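PDB 3DWV: glutathione peroxidase-like protein, which probably reduces hydroperoxides as a glutathione peroxidase-type enzyme that takes its electrons from tryparedoxin. Local coordinates for residues S170-D173 against I174-K177; R164-P167 against G168-V171. The protein carries 1 engineered substitution. All coordinates share one frame; numbering follows the deposited sequence. Where two conformers were deposited one is given.

Contact 1: residues S170-D173 against I174-K177; sequences SVKD and IEEK
Val171 turns CG1 trans to its own backbone N (chi1 163°), while Glu175, one turn later, sets CG beside its N and then runs extended (chi2 -176°). The carboxylate carbon CD of Glu175 therefore lies 3.9 Å from Val171 CG1, the two side chains crossing obliquely. Beyond this methyl-to-carboxylate contact, Glu175 OE2 makes a salt bridge with Lys74 and is hydrogen-bonded to the hydroxyl of Tyr75, two partners that hold the carboxylate of a buried residue. Beneath the pair, Glu175 N donates to Val171 O over 2.8 Å in a nearly straight bond (169°).

This is the first part of the C-terminal helix 171-181 of a thioredoxin-fold domain. Ser170 is its N-cap: the hydroxyl OG accepts from Asp173 N at 3.3 Å, so a backbone N-H in the opening turn gains a side-chain acceptor. Asp173 carries its carboxylate close to this same helix end, where the helix dipole would be expected to stabilise a negative charge. Ile174 N donates to Ser170 O at 3.2 Å, and Ile174 CG1 packs against that carbonyl oxygen at 3.5 Å before the side chain reaches Thr67 and Leu71 of helix 64-75. On the exposed side, Lys172 NZ and Glu176 OE1 form a long salt bridge of 4.0 Å, doubtful in detail because Glu176 has a second conformer.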
loop_
_atom_site.group_PDB
_atom_site.type_symbol
_atom_site.label_atom_id
_atom_site.label_comp_id
_atom_site.label_asym_id
_atom_site.label_seq_id
_atom_site.Cartn_x
_atom_site.Cartn_y
_atom_site.Cartn_z
ATOM N N SER A 170 9.094 10.589 5.233
ATOM C CA SER A 170 8.600 11.943 5.046
ATOM C C SER A 170 8.171 12.150 3.601
ATOM O O SER A 170 8.571 11.371 2.740
ATOM C CB SER A 170 9.680 12.967 5.405
ATOM O OG SER A 170 10.901 12.613 4.802
ATOM N N VAL A 171 7.390 13.209 3.396
ATOM C CA VAL A 171 7.056 13.582 1.995
ATOM C C VAL A 171 8.320 13.816 1.182
ATOM O O VAL A 171 8.494 13.423 -0.001
ATOM C CB VAL A 171 6.117 14.784 2.111
ATOM C CG1 VAL A 171 5.966 15.577 0.814
ATOM C CG2 VAL A 171 4.718 14.349 2.603
ATOM N N LYS A 172 9.319 14.484 1.788
ATOM C CA LYS A 172 10.574 14.765 1.070
ATOM C C LYS A 172 11.370 13.529 0.687
ATOM O O LYS A 172 11.997 13.400 -0.379
ATOM C CB LYS A 172 11.426 15.704 1.933
ATOM C CG LYS A 172 12.621 16.280 1.223
ATOM C CD LYS A 172 12.250 17.055 -0.034
ATOM C CE LYS A 172 12.990 18.373 -0.161
ATOM N NZ LYS A 172 13.225 18.743 -1.584
ATOM N N ASP A 173 11.377 12.512 1.549
ATOM C CA ASP A 173 12.059 11.253 1.259
ATOM C C ASP A 173 11.386 10.541 0.091
ATOM O O ASP A 173 12.011 9.915 -0.735
ATOM C CB ASP A 173 12.034 10.328 2.475
ATOM C CG ASP A 173 13.083 10.719 3.508
ATOM O OD1 ASP A 173 14.004 11.510 3.197
ATOM O OD2 ASP A 173 12.969 10.210 4.651
ATOM N N ILE A 174 10.080 10.640 0.032
ATOM C CA ILE A 174 9.372 9.893 -1.019
ATOM C C ILE A 174 9.507 10.686 -2.305
ATOM O O ILE A 174 9.766 10.124 -3.364
ATOM C CB ILE A 174 7.926 9.600 -0.572
ATOM C CG1 ILE A 174 7.827 8.661 0.628
ATOM C CG2 ILE A 174 7.121 9.014 -1.714
ATOM C CD1 ILE A 174 6.459 8.133 1.010
ATOM N N GLU A 175 9.367 12.002 -2.236
ATOM C CA GLU A 175 9.617 12.872 -3.380
ATOM C C GLU A 175 10.982 12.666 -4.032
ATOM O O GLU A 175 11.065 12.696 -5.275
ATOM C CB GLU A 175 9.451 14.341 -2.923
ATOM C CG GLU A 175 7.986 14.742 -2.856
ATOM C CD GLU A 175 7.820 16.208 -2.506
ATOM O OE1 GLU A 175 8.720 16.810 -1.857
ATOM O OE2 GLU A 175 6.781 16.785 -2.877
ATOM N N GLU A 176 12.060 12.453 -3.270
ATOM C CA GLU A 176 13.377 12.182 -3.861
ATOM C C GLU A 176 13.312 11.088 -4.935
ATOM O O GLU A 176 13.932 11.189 -5.995
ATOM C CB GLU A 176 14.388 11.757 -2.801
ATOM C CG GLU A 176 14.458 12.568 -1.536
ATOM C CD GLU A 176 14.657 14.052 -1.762
ATOM O OE1 GLU A 176 13.652 14.792 -1.897
ATOM O OE2 GLU A 176 15.819 14.506 -1.798
ATOM N N LYS A 177 12.532 10.039 -4.661
ATOM C CA LYS A 177 12.332 8.924 -5.575
ATOM C C LYS A 177 11.228 9.188 -6.605
ATOM O O LYS A 177 11.332 8.831 -7.801
ATOM C CB LYS A 177 11.939 7.648 -4.829
ATOM C CG LYS A 177 12.834 7.207 -3.689
ATOM C CD LYS A 177 14.302 7.388 -4.025
ATOM C CE LYS A 177 15.164 6.851 -2.874
ATOM N NZ LYS A 177 16.543 7.369 -2.984
#

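Contact 2: residues R164-P167 against G168-V171; sequences RFSP and GASV
A type I beta turn from Ser166 to Ala169 takes the chain out of strand 161-165 and toward helix 171-181, and the methyl of Ala169 folds back against Phe165. Ala169 CB lies 3.8 Å from Phe165 CB and 3.9 Å from Phe165 CD1, approaching the ring obliquely. Phe165 has its ring beside its own backbone N (chi1 -66°), a setting that lets the methylene carbon and the near ring carbon meet the methyl together. The turn is closed by Ala169 N donating to Ser166 O over 3.1 Å. The bond is fairly straight at hydrogen (162°), but the donor stands well above the carbonyl plane, 56° out of it. Ala169 CB sits 3.3 Å from that same Ser166 O, so the oxygen meets both the N-H and the methyl of one residue.

Pro167 and Gly168 occupy the two central positions. The proline ring packs on Trp148 and Phe150, its CB still 3.2 Å from Gly168 N, while the N of Gly168 donates to a water at 3.0 Å, which also has a weak contact with Ser166 OG. Before the turn, Arg164 hydrogen-bonds through its guanidinium group to the carbonyl oxygens of Lys137, Lys144 and Ala145, and Phe165 pairs through its backbone with Ser152 on the neighbouring antiparallel strand. An edge strand followed by a tight turn into the last helix is the beta-beta-alpha ending of the thioredoxin fold.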
loop_
_atom_site.group_PDB
_atom_site.type_symbol
_atom_site.label_atom_id
_atom_site.label_comp_id
_atom_site.label_asym_id
_atom_site.label_seq_id
_atom_site.Cartn_x
_atom_site.Cartn_y
_atom_site.Cartn_z
ATOM N N ARG A 164 10.398 0.552 -1.062
ATOM C CA ARG A 164 9.505 0.238 0.049
ATOM C C ARG A 164 9.732 1.355 1.088
ATOM O O ARG A 164 10.906 1.578 1.446
ATOM C CB ARG A 164 9.748 -1.108 0.749
ATOM C CG ARG A 164 8.744 -1.467 1.827
ATOM C CD ARG A 164 9.138 -2.511 2.851
ATOM N NE ARG A 164 9.071 -3.832 2.277
ATOM C CZ ARG A 164 8.663 -4.945 2.890
ATOM N NH1 ARG A 164 8.266 -4.968 4.151
ATOM N NH2 ARG A 164 8.665 -6.057 2.182
ATOM N N PHE A 165 8.667 1.989 1.546
ATOM C CA PHE A 165 8.790 3.007 2.593
ATOM C C PHE A 165 8.107 2.588 3.886
ATOM O O PHE A 165 6.983 2.074 3.834
ATOM C CB PHE A 165 8.178 4.340 2.149
ATOM C CG PHE A 165 8.961 4.962 0.983
ATOM C CD1 PHE A 165 10.121 5.674 1.196
ATOM C CD2 PHE A 165 8.488 4.832 -0.317
ATOM C CE1 PHE A 165 10.828 6.242 0.140
ATOM C CE2 PHE A 165 9.198 5.393 -1.376
ATOM C CZ PHE A 165 10.367 6.111 -1.171
ATOM N N SER A 166 8.726 2.836 5.044
ATOM C CA SER A 166 7.994 2.748 6.301
ATOM C C SER A 166 6.960 3.852 6.423
ATOM O O SER A 166 6.985 4.865 5.704
ATOM C CB SER A 166 9.043 2.848 7.418
ATOM O OG SER A 166 9.556 4.170 7.458
ATOM N N PRO A 167 5.994 3.707 7.307
ATOM C CA PRO A 167 4.929 4.705 7.461
ATOM C C PRO A 167 5.377 6.076 7.916
ATOM O O PRO A 167 4.676 7.069 7.680
ATOM C CB PRO A 167 4.042 4.124 8.581
ATOM C CG PRO A 167 4.944 3.168 9.276
ATOM C CD PRO A 167 5.737 2.527 8.169
ATOM N N GLY A 168 6.528 6.154 8.562
ATOM C CA GLY A 168 6.960 7.469 9.040
ATOM C C GLY A 168 7.872 8.097 8.012
ATOM O O GLY A 168 8.545 9.105 8.341
ATOM N N ALA A 169 7.976 7.605 6.795
ATOM C CA ALA A 169 8.726 8.239 5.703
ATOM C C ALA A 169 8.173 9.623 5.386
ATOM O O ALA A 169 6.968 9.827 5.283
ATOM C CB ALA A 169 8.703 7.386 4.430
ATOM N N SER A 170 9.094 10.589 5.233
ATOM C CA SER A 170 8.600 11.943 5.046
ATOM C C SER A 170 8.171 12.150 3.601
ATOM O O SER A 170 8.571 11.371 2.740
ATOM C CB SER A 170 9.680 12.967 5.405
ATOM O OG SER A 170 10.901 12.613 4.802
ATOM N N VAL A 171 7.390 13.209 3.396
ATOM C CA VAL A 171 7.056 13.582 1.995
ATOM C C VAL A 171 8.320 13.816 1.182
ATOM O O VAL A 171 8.494 13.423 -0.001
ATOM C CB VAL A 171 6.117 14.784 2.111
ATOM C CG1 VAL A 171 5.966 15.577 0.814
ATOM C CG2 VAL A 171 4.718 14.349 2.603
HETATM O O HOH W 1 8.162 4.563 10.481
HETATM O O HOH W 2 4.830 8.934 6.052
#

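In the fold
Contact 2 comes first along the chain and runs directly into contact 1: the two share Ser170 and Val171, and their centres are about 8 Å apart. Together they carry the chain from the edge strand 161-165 of the four-stranded mixed sheet into the C-terminal helix 171-181. The helix doubles back over the strand it has just left, with Ile174 CG1 3.8 Å from Phe165 CD1 and Lys177 CG 3.7 Å from Phe165 CZ. Phe165 thus joins strand, turn and helix in one packed unit, while Val171 and Ile174 tie the helix to helix 64-75. Both contacts are structural packing within the thioredoxin-fold domain, away from the predicted active-site Cys58 and from Cys106, to which it is disulfide-linked.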